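Uracil-DNA glycosylase (Sulfolobus tokodaii str. 7, PDB 4ZBY) belongs to the uracil-DNA glycosylase superfamily and holds an iron/sulfur cluster and a bound uracil within a single alpha/beta chain. Local coordinates at residues P28-Y32 with R75-T81; A35-G41 with P115-L121. All coordinates share one frame. Residues are numbered along the deposited sequence.

Interaction 1. Residues P28-Y32 with R75-T81; sequences PGEGY and RDQVFIT
The strongest polar link is a salt bridge between Glu-30 OE2 and Arg-75 NH2, 2.6 Å apart, at the edge of the guanidinium. Glu-30 has chi1 p and chi2 t; Arg-75 runs m, t, p. Water 2 bridges the same pair, 3.0 Å from both Glu-30 OE2 and Arg-75 NE. Arg-53 is a second salt-bridge partner of Glu-30, and Arg-75 also bonds Pro-54 O and Phe-55 O.

Glu-30 and Ile-80 form an antiparallel hydrogen-bonded pair: Glu-30 N to Ile-80 O is 3.0 Å, Ile-80 N to Glu-30 O 2.9 Å. Gly-31 and Phe-79 form the next, non-hydrogen-bonded pair; Gly-31 CA and Phe-79 CA are 4.1 Å apart. Tyr-32 N bonds Val-78 O at 2.9 Å. Thr-81 OG1 donates to Pro-28 O at 2.8 Å. Water 1 lies 2.8 Å from Glu-30 O and 2.7 Å from Arg-75 O.

Gly-29 (phi/psi 116/164) and Gly-31 (141/-171) are extended with positive phi. A CB on Gly-29 would clash, 2.6 Å from Thr-81 CB; so would one on Gly-31, 2.0 Å from Val-78 O. At these angles either would also jam against the preceding carbonyl O. The Phe-79 ring (chi1 t) packs against Gly-29 to Gly-31: Glu-30 O lies over one face, CZ is 4.1 Å from Gly-29 C and CD2 3.7 Å from Gly-31 C.

This is a short edge strand of a mixed sheet; the Ile-80 side chain is about 6 Å from the bound uracil. The glycines let the strands come close, and the Glu-30/Arg-75 pair ties the edge strand to the 3-10 segment 75-77.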
ATOM      1  N   PRO A  28      -1.793   2.291  11.187  1.00 17.02           N
ATOM      2  CA  PRO A  28      -0.795   3.159  10.548  1.00 16.45           C
ATOM      3  C   PRO A  28       0.088   2.437   9.520  1.00 15.78           C
ATOM      4  O   PRO A  28       0.538   3.062   8.554  1.00 17.07           O
ATOM      5  CB  PRO A  28       0.059   3.668  11.722  1.00 18.25           C
ATOM      6  CG  PRO A  28      -0.203   2.751  12.842  1.00 17.41           C
ATOM      7  CD  PRO A  28      -1.628   2.217  12.644  1.00 17.68           C
ATOM      8  N   GLY A  29       0.270   1.136   9.671  1.00 13.71           N
ATOM      9  CA  GLY A  29       1.178   0.417   8.784  1.00 13.97           C
ATOM     10  C   GLY A  29       2.315  -0.101   9.629  1.00 16.99           C
ATOM     11  O   GLY A  29       2.510   0.374  10.740  1.00 17.92           O
ATOM     12  N   GLU A  30       3.077  -1.052   9.090  0.55 14.23           N
ATOM     13  CA  GLU A  30       4.165  -1.645   9.849  0.55 15.88           C
ATOM     14  C   GLU A  30       5.273  -2.106   8.908  0.55 15.18           C
ATOM     15  O   GLU A  30       5.013  -2.424   7.738  0.55 15.02           O
ATOM     16  CB  GLU A  30       3.642  -2.807  10.713  0.55 18.24           C
ATOM     17  CG  GLU A  30       3.134  -4.019   9.947  0.55 19.47           C
ATOM     18  CD  GLU A  30       2.465  -5.070  10.839  0.55 23.36           C
ATOM     19  OE1 GLU A  30       2.318  -4.847  12.058  0.55 25.22           O
ATOM     20  OE2 GLU A  30       2.091  -6.130  10.305  0.55 23.33           O
ATOM     21  N   GLY A  31       6.503  -2.142   9.420  1.00 16.74           N
ATOM     22  CA  GLY A  31       7.594  -2.693   8.658  1.00 17.00           C
ATOM     23  C   GLY A  31       8.879  -1.927   8.817  1.00 15.54           C
ATOM     24  O   GLY A  31       9.009  -1.046   9.674  1.00 15.27           O
ATOM     25  N   TYR A  32       9.849  -2.297   7.994  1.00 15.92           N
ATOM     26  CA  TYR A  32      11.205  -1.775   8.097  1.00 17.46           C
ATOM     27  C   TYR A  32      11.284  -0.331   7.627  1.00 16.81           C
ATOM     28  O   TYR A  32      10.842  -0.025   6.527  1.00 16.44           O
ATOM     29  CB  TYR A  32      12.114  -2.661   7.258  1.00 16.40           C
ATOM     30  CG  TYR A  32      13.574  -2.353   7.359  1.00 16.19           C
ATOM     31  CD1 TYR A  32      14.385  -2.428   6.235  1.00 19.88           C
ATOM     32  CD2 TYR A  32      14.164  -2.041   8.583  1.00 20.10           C
ATOM     33  CE1 TYR A  32      15.746  -2.184   6.318  1.00 22.50           C
ATOM     34  CE2 TYR A  32      15.534  -1.791   8.657  1.00 23.56           C
ATOM     35  CZ  TYR A  32      16.301  -1.858   7.520  1.00 25.28           C
ATOM     36  OH  TYR A  32      17.666  -1.623   7.603  1.00 27.73           O
ATOM     37  N   ARG A  75       7.613 -10.140   6.048  1.00 17.90           N
ATOM     38  CA  ARG A  75       6.947  -8.846   6.219  1.00 19.57           C
ATOM     39  C   ARG A  75       7.828  -7.826   6.937  1.00 18.57           C
ATOM     40  O   ARG A  75       7.756  -6.634   6.655  1.00 18.54           O
ATOM     41  CB  ARG A  75       5.636  -9.001   7.005  1.00 23.34           C
ATOM     42  CG  ARG A  75       4.562  -9.778   6.292  1.00 27.72           C
ATOM     43  CD  ARG A  75       3.442 -10.132   7.277  1.00 29.21           C
ATOM     44  NE  ARG A  75       2.824  -8.960   7.908  1.00 31.85           N
ATOM     45  CZ  ARG A  75       1.686  -8.393   7.501  1.00 31.74           C
ATOM     46  NH1 ARG A  75       1.030  -8.879   6.457  1.00 27.80           N
ATOM     47  NH2 ARG A  75       1.200  -7.335   8.142  1.00 31.34           N
ATOM     48  N   ASP A  76       8.649  -8.275   7.881  1.00 17.41           N
ATOM     49  CA  ASP A  76       9.478  -7.331   8.607  1.00 19.89           C
ATOM     50  C   ASP A  76      10.592  -6.723   7.751  1.00 20.65           C
ATOM     51  O   ASP A  76      11.291  -5.805   8.205  1.00 21.25           O
ATOM     52  CB  ASP A  76      10.077  -8.004   9.854  1.00 23.09           C
ATOM     53  CG  ASP A  76       9.009  -8.339  10.887  1.00 29.44           C
ATOM     54  OD1 ASP A  76       8.046  -7.558  10.992  1.00 30.41           O
ATOM     55  OD2 ASP A  76       9.125  -9.384  11.571  1.00 29.80           O
ATOM     56  N   GLN A  77      10.743  -7.189   6.507  1.00 15.55           N
ATOM     57  CA  GLN A  77      11.764  -6.613   5.637  1.00 15.74           C
ATOM     58  C   GLN A  77      11.178  -5.602   4.671  1.00 15.32           C
ATOM     59  O   GLN A  77      11.921  -4.955   3.952  1.00 17.72           O
ATOM     60  CB  GLN A  77      12.491  -7.690   4.827  1.00 13.96           C
ATOM     61  CG  GLN A  77      13.271  -8.710   5.643  1.00 19.47           C
ATOM     62  CD  GLN A  77      13.809  -9.850   4.813  1.00 24.79           C
ATOM     63  OE1 GLN A  77      13.064 -10.700   4.357  1.00 24.58           O
ATOM     64  NE2 GLN A  77      15.125  -9.890   4.635  1.00 31.65           N
ATOM     65  N   VAL A  78       9.852  -5.464   4.664  1.00 13.50           N
ATOM     66  CA  VAL A  78       9.197  -4.498   3.761  1.00 13.29           C
ATOM     67  C   VAL A  78       8.380  -3.532   4.601  1.00 13.50           C
ATOM     68  O   VAL A  78       8.399  -3.634   5.845  1.00 16.91           O
ATOM     69  CB  VAL A  78       8.311  -5.199   2.741  1.00 15.05           C
ATOM     70  CG1 VAL A  78       9.194  -6.123   1.889  1.00 17.08           C
ATOM     71  CG2 VAL A  78       7.196  -6.004   3.430  1.00 14.27           C
ATOM     72  N   PHE A  79       7.715  -2.565   3.969  1.00 13.99           N
ATOM     73  CA  PHE A  79       6.802  -1.710   4.710  1.00 13.49           C
ATOM     74  C   PHE A  79       5.440  -1.795   4.070  1.00 13.10           C
ATOM     75  O   PHE A  79       5.327  -1.752   2.841  1.00 13.80           O
ATOM     76  CB  PHE A  79       7.284  -0.248   4.759  1.00 14.48           C
ATOM     77  CG  PHE A  79       6.525   0.588   5.758  1.00 16.42           C
ATOM     78  CD1 PHE A  79       5.378   1.254   5.382  1.00 14.48           C
ATOM     79  CD2 PHE A  79       6.958   0.677   7.088  1.00 18.79           C
ATOM     80  CE1 PHE A  79       4.656   2.028   6.311  1.00 17.15           C
ATOM     81  CE2 PHE A  79       6.252   1.427   8.024  1.00 19.04           C
ATOM     82  CZ  PHE A  79       5.086   2.092   7.624  1.00 17.94           C
ATOM     83  N   ILE A  80       4.406  -1.954   4.898  1.00 12.32           N
ATOM     84  CA  ILE A  80       3.053  -2.195   4.382  1.00 11.40           C
ATOM     85  C   ILE A  80       2.066  -1.234   5.025  1.00 15.38           C
ATOM     86  O   ILE A  80       2.023  -1.128   6.251  1.00 14.94           O
ATOM     87  CB  ILE A  80       2.590  -3.638   4.683  1.00 14.40           C
ATOM     88  CG1 ILE A  80       3.518  -4.657   4.006  1.00 16.01           C
ATOM     89  CG2 ILE A  80       1.131  -3.816   4.232  1.00 17.84           C
ATOM     90  CD1 ILE A  80       3.232  -6.127   4.461  1.00 21.42           C
ATOM     91  N   THR A  81       1.321  -0.512   4.206  1.00 14.67           N
ATOM     92  CA  THR A  81       0.326   0.394   4.750  1.00 14.41           C
ATOM     93  C   THR A  81      -0.791   0.577   3.723  1.00 15.26           C
ATOM     94  O   THR A  81      -0.898  -0.207   2.785  1.00 16.48           O
ATOM     95  CB  THR A  81       0.977   1.741   5.164  1.00 15.29           C
ATOM     96  OG1 THR A  81       0.005   2.544   5.859  1.00 17.63           O
ATOM     97  CG2 THR A  81       1.529   2.498   3.967  1.00 17.83           C
TER
HETATM   98  O   HOH W   1       5.565  -5.140   7.177  1.00 17.73           O
HETATM   99  O   HOH W   2       4.224  -8.250  10.434  1.00 40.36           O

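Interaction 2. Residues A35-G41 with P115-L121; sequences AEIMFVG and PKIIVTL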
ATOM      1  N   ALA A  35      12.905  -0.012   4.355  1.00 16.84           N
ATOM      2  CA  ALA A  35      12.423  -0.952   3.331  1.00 15.98           C
ATOM      3  C   ALA A  35      12.731  -0.485   1.912  1.00 16.55           C
ATOM      4  O   ALA A  35      12.534   0.678   1.555  1.00 19.25           O
ATOM      5  CB  ALA A  35      10.909  -1.179   3.467  1.00 15.04           C
ATOM      6  N   GLU A  36      13.211  -1.410   1.098  1.00 16.16           N
ATOM      7  CA  GLU A  36      13.305  -1.097  -0.335  1.00 15.90           C
ATOM      8  C   GLU A  36      11.967  -1.200  -1.038  1.00 16.18           C
ATOM      9  O   GLU A  36      11.773  -0.563  -2.078  1.00 16.54           O
ATOM     10  CB  GLU A  36      14.309  -2.008  -1.006  1.00 21.78           C
ATOM     11  CG  GLU A  36      15.718  -1.632  -0.593  1.00 26.86           C
ATOM     12  CD  GLU A  36      16.769  -2.450  -1.304  1.00 35.65           C
ATOM     13  OE1 GLU A  36      16.395  -3.361  -2.064  1.00 37.01           O
ATOM     14  OE2 GLU A  36      17.964  -2.157  -1.109  1.00 43.05           O
ATOM     15  N   ILE A  37      11.060  -2.023  -0.514  1.00 13.73           N
ATOM     16  CA  ILE A  37       9.726  -2.154  -1.121  1.00 14.85           C
ATOM     17  C   ILE A  37       8.635  -1.750  -0.143  1.00 15.69           C
ATOM     18  O   ILE A  37       8.548  -2.237   0.983  1.00 14.17           O
ATOM     19  CB  ILE A  37       9.444  -3.587  -1.600  1.00 15.38           C
ATOM     20  CG1 ILE A  37      10.614  -4.111  -2.442  1.00 17.84           C
ATOM     21  CG2 ILE A  37       8.088  -3.635  -2.337  1.00 16.67           C
ATOM     22  CD1 ILE A  37      10.460  -5.561  -2.945  1.00 16.43           C
ATOM     23  N   MET A  38       7.783  -0.855  -0.598  1.00 13.99           N
ATOM     24  CA  MET A  38       6.684  -0.374   0.213  1.00 15.16           C
ATOM     25  C   MET A  38       5.402  -0.818  -0.494  1.00 14.50           C
ATOM     26  O   MET A  38       5.278  -0.651  -1.712  1.00 15.61           O
ATOM     27  CB  MET A  38       6.791   1.155   0.360  1.00 16.72           C
ATOM     28  CG  MET A  38       5.720   1.824   1.163  1.00 22.21           C
ATOM     29  SD  MET A  38       6.211   3.582   1.362  1.00 25.61           S
ATOM     30  CE  MET A  38       4.790   4.082   2.299  1.00 25.60           C
ATOM     31  N   PHE A  39       4.478  -1.433   0.243  1.00 14.08           N
ATOM     32  CA  PHE A  39       3.178  -1.868  -0.312  1.00 12.67           C
ATOM     33  C   PHE A  39       2.103  -0.945   0.200  1.00 14.49           C
ATOM     34  O   PHE A  39       2.043  -0.666   1.395  1.00 15.54           O
ATOM     35  CB  PHE A  39       2.861  -3.315   0.110  1.00 14.81           C
ATOM     36  CG  PHE A  39       3.837  -4.307  -0.434  1.00 15.68           C
ATOM     37  CD1 PHE A  39       3.592  -4.936  -1.647  1.00 15.53           C
ATOM     38  CD2 PHE A  39       5.022  -4.539   0.226  1.00 15.11           C
ATOM     39  CE1 PHE A  39       4.514  -5.826  -2.182  1.00 15.27           C
ATOM     40  CE2 PHE A  39       5.962  -5.431  -0.293  1.00 15.14           C
ATOM     41  CZ  PHE A  39       5.699  -6.071  -1.494  1.00 14.48           C
ATOM     42  N   VAL A  40       1.250  -0.478  -0.692  1.00 13.01           N
ATOM     43  CA  VAL A  40       0.163   0.414  -0.267  1.00 14.62           C
ATOM     44  C   VAL A  40      -1.162  -0.106  -0.757  1.00 15.16           C
ATOM     45  O   VAL A  40      -1.386  -0.197  -1.964  1.00 16.82           O
ATOM     46  CB  VAL A  40       0.358   1.856  -0.810  1.00 14.97           C
ATOM     47  CG1 VAL A  40      -0.695   2.807  -0.229  1.00 14.85           C
ATOM     48  CG2 VAL A  40       1.766   2.360  -0.499  1.00 14.54           C
ATOM     49  N   GLY A  41      -2.042  -0.442   0.184  1.00 13.34           N
ATOM     50  CA  GLY A  41      -3.396  -0.840  -0.171  1.00 14.05           C
ATOM     51  C   GLY A  41      -4.406   0.283  -0.054  1.00 16.71           C
ATOM     52  O   GLY A  41      -4.072   1.462  -0.000  1.00 15.49           O
ATOM     53  N   PRO A 115      11.363   4.435  -0.435  1.00 18.58           N
ATOM     54  CA  PRO A 115      11.615   3.088  -0.960  1.00 19.15           C
ATOM     55  C   PRO A 115      12.065   3.084  -2.425  1.00 18.87           C
ATOM     56  O   PRO A 115      11.779   4.023  -3.212  1.00 19.26           O
ATOM     57  CB  PRO A 115      10.261   2.413  -0.804  1.00 16.85           C
ATOM     58  CG  PRO A 115       9.277   3.565  -1.042  1.00 18.16           C
ATOM     59  CD  PRO A 115       9.921   4.735  -0.347  1.00 18.66           C
ATOM     60  N   LYS A 116      12.791   2.033  -2.798  1.00 15.71           N
ATOM     61  CA  LYS A 116      13.140   1.814  -4.199  1.00 16.90           C
ATOM     62  C   LYS A 116      11.879   1.601  -5.049  1.00 16.53           C
ATOM     63  O   LYS A 116      11.801   2.041  -6.203  1.00 18.69           O
ATOM     64  CB  LYS A 116      14.059   0.584  -4.325  1.00 18.71           C
ATOM     65  CG  LYS A 116      14.492   0.278  -5.764  1.00 24.79           C
ATOM     66  CD  LYS A 116      15.435  -0.946  -5.793  1.00 30.23           C
ATOM     67  CE  LYS A 116      16.060  -1.144  -7.174  1.00 36.34           C
ATOM     68  NZ  LYS A 116      16.981  -2.320  -7.214  1.00 38.03           N
ATOM     69  N   ILE A 117      10.941   0.858  -4.484  1.00 14.51           N
ATOM     70  CA  ILE A 117       9.725   0.457  -5.188  1.00 16.33           C
ATOM     71  C   ILE A 117       8.517   0.702  -4.307  1.00 17.00           C
ATOM     72  O   ILE A 117       8.538   0.348  -3.110  1.00 14.59           O
ATOM     73  CB  ILE A 117       9.772  -1.037  -5.565  1.00 13.54           C
ATOM     74  CG1 ILE A 117      10.930  -1.332  -6.507  1.00 18.19           C
ATOM     75  CG2 ILE A 117       8.430  -1.529  -6.170  1.00 16.45           C
ATOM     76  CD1 ILE A 117      11.305  -2.784  -6.559  1.00 20.57           C
ATOM     77  N   ILE A 118       7.470   1.297  -4.884  1.00 16.27           N
ATOM     78  CA  ILE A 118       6.161   1.282  -4.249  1.00 17.96           C
ATOM     79  C   ILE A 118       5.241   0.390  -5.059  1.00 17.15           C
ATOM     80  O   ILE A 118       5.024   0.634  -6.242  1.00 16.38           O
ATOM     81  CB  ILE A 118       5.536   2.676  -4.142  1.00 16.86           C
ATOM     82  CG1 ILE A 118       6.367   3.563  -3.211  1.00 16.90           C
ATOM     83  CG2 ILE A 118       4.112   2.564  -3.603  1.00 15.98           C
ATOM     84  CD1 ILE A 118       5.993   5.044  -3.281  1.00 18.86           C
ATOM     85  N   VAL A 119       4.715  -0.653  -4.424  1.00 15.33           N
ATOM     86  CA  VAL A 119       3.715  -1.502  -5.074  1.00 14.58           C
ATOM     87  C   VAL A 119       2.334  -1.000  -4.669  1.00 13.62           C
ATOM     88  O   VAL A 119       2.004  -1.023  -3.479  1.00 16.17           O
ATOM     89  CB  VAL A 119       3.890  -2.975  -4.655  1.00 13.13           C
ATOM     90  CG1 VAL A 119       2.863  -3.859  -5.324  1.00 13.16           C
ATOM     91  CG2 VAL A 119       5.310  -3.438  -4.979  1.00 13.94           C
ATOM     92  N   THR A 120       1.564  -0.506  -5.639  1.00 15.00           N
ATOM     93  CA  THR A 120       0.241   0.036  -5.321  1.00 14.79           C
ATOM     94  C   THR A 120      -0.764  -1.053  -5.632  1.00 16.62           C
ATOM     95  O   THR A 120      -1.036  -1.401  -6.790  1.00 19.20           O
ATOM     96  CB  THR A 120      -0.100   1.356  -6.067  1.00 15.05           C
ATOM     97  OG1 THR A 120       0.083   1.194  -7.467  1.00 17.48           O
ATOM     98  CG2 THR A 120       0.818   2.497  -5.623  1.00 17.58           C
ATOM     99  N   LEU A 121      -1.313  -1.594  -4.554  1.00 15.79           N
ATOM    100  CA  LEU A 121      -2.231  -2.718  -4.613  1.00 15.27           C
ATOM    101  C   LEU A 121      -3.648  -2.204  -4.800  1.00 17.39           C
ATOM    102  O   LEU A 121      -4.289  -1.765  -3.836  1.00 18.89           O
ATOM    103  CB  LEU A 121      -2.142  -3.554  -3.314  1.00 13.99           C
ATOM    104  CG  LEU A 121      -0.767  -4.124  -2.932  1.00 14.31           C
ATOM    105  CD1 LEU A 121      -0.797  -4.589  -1.459  1.00 14.87           C
ATOM    106  CD2 LEU A 121      -0.399  -5.273  -3.880  1.00 16.54           C
TER
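Strands 37-41 and 117-121 lie side by side and parallel, with axes 4.7 Å apart and a crossing angle of -20°. Five backbone hydrogen bonds join them, from Ile-117 N to Glu-36 O (2.9 Å) at one end to Leu-121 N to Val-40 O (2.9 Å) at the other. Side chains alternate between the two faces and interlock across the seam.

On one face Val-119 fills the dip between Ile-37 and Phe-39. Its CG2 is 3.8 Å from Ile-37 CG2, and its CB is 3.6 Å from Phe-39 CD1. Leu-121 continues the row, with CD1 4.2 Å from Phe-39 CB. Helix 58-71 covers this side through Leu-63, Ile-67 and Leu-71.

On the other face the base of Met-38 sits between Pro-115 and Ile-118. Met-38 CB is 3.7 Å from Pro-115 CG and 4.3 Å from Ile-118 CG1. Ile-118 in turn meets Val-40, CG2 to CG2 at 3.9 Å. The extended Met-38 side chain, t at all three chi angles, reaches out to helix 96-113, whose Leu-106 and Ile-110 close over this row.

Gly-41, at the end of its strand, touches the bound uracil. A parallel sheet core between helical layers, with a ligand pocket at the C-terminal strand ends, is typical of the UDG-like alpha/beta fold.

How the interactions relate
Interactions 1 and 2 belong to one mixed sheet, and their centres are 9 Å apart. Strand 79-82 of interaction 1 lies next to strand 37-41 of interaction 2. Phe-79 O to Phe-39 N (2.8 Å) and Thr-81 O to Gly-41 N (2.9 Å) are probable hydrogen bonds between them. The sheet order is 30-31, 79-82, 37-41, 117-121, 155-162, 148-152. Along the chain the segments alternate. Helix 58-71 lies on the path from 37-41 to 79-82, and helix 96-113 on the path from 79-82 to 117-121. Interaction 1 forms an edge of the sheet, while interaction 2 forms its buried middle. Ile-80 and Gly-41 bring both close to the bound uracil.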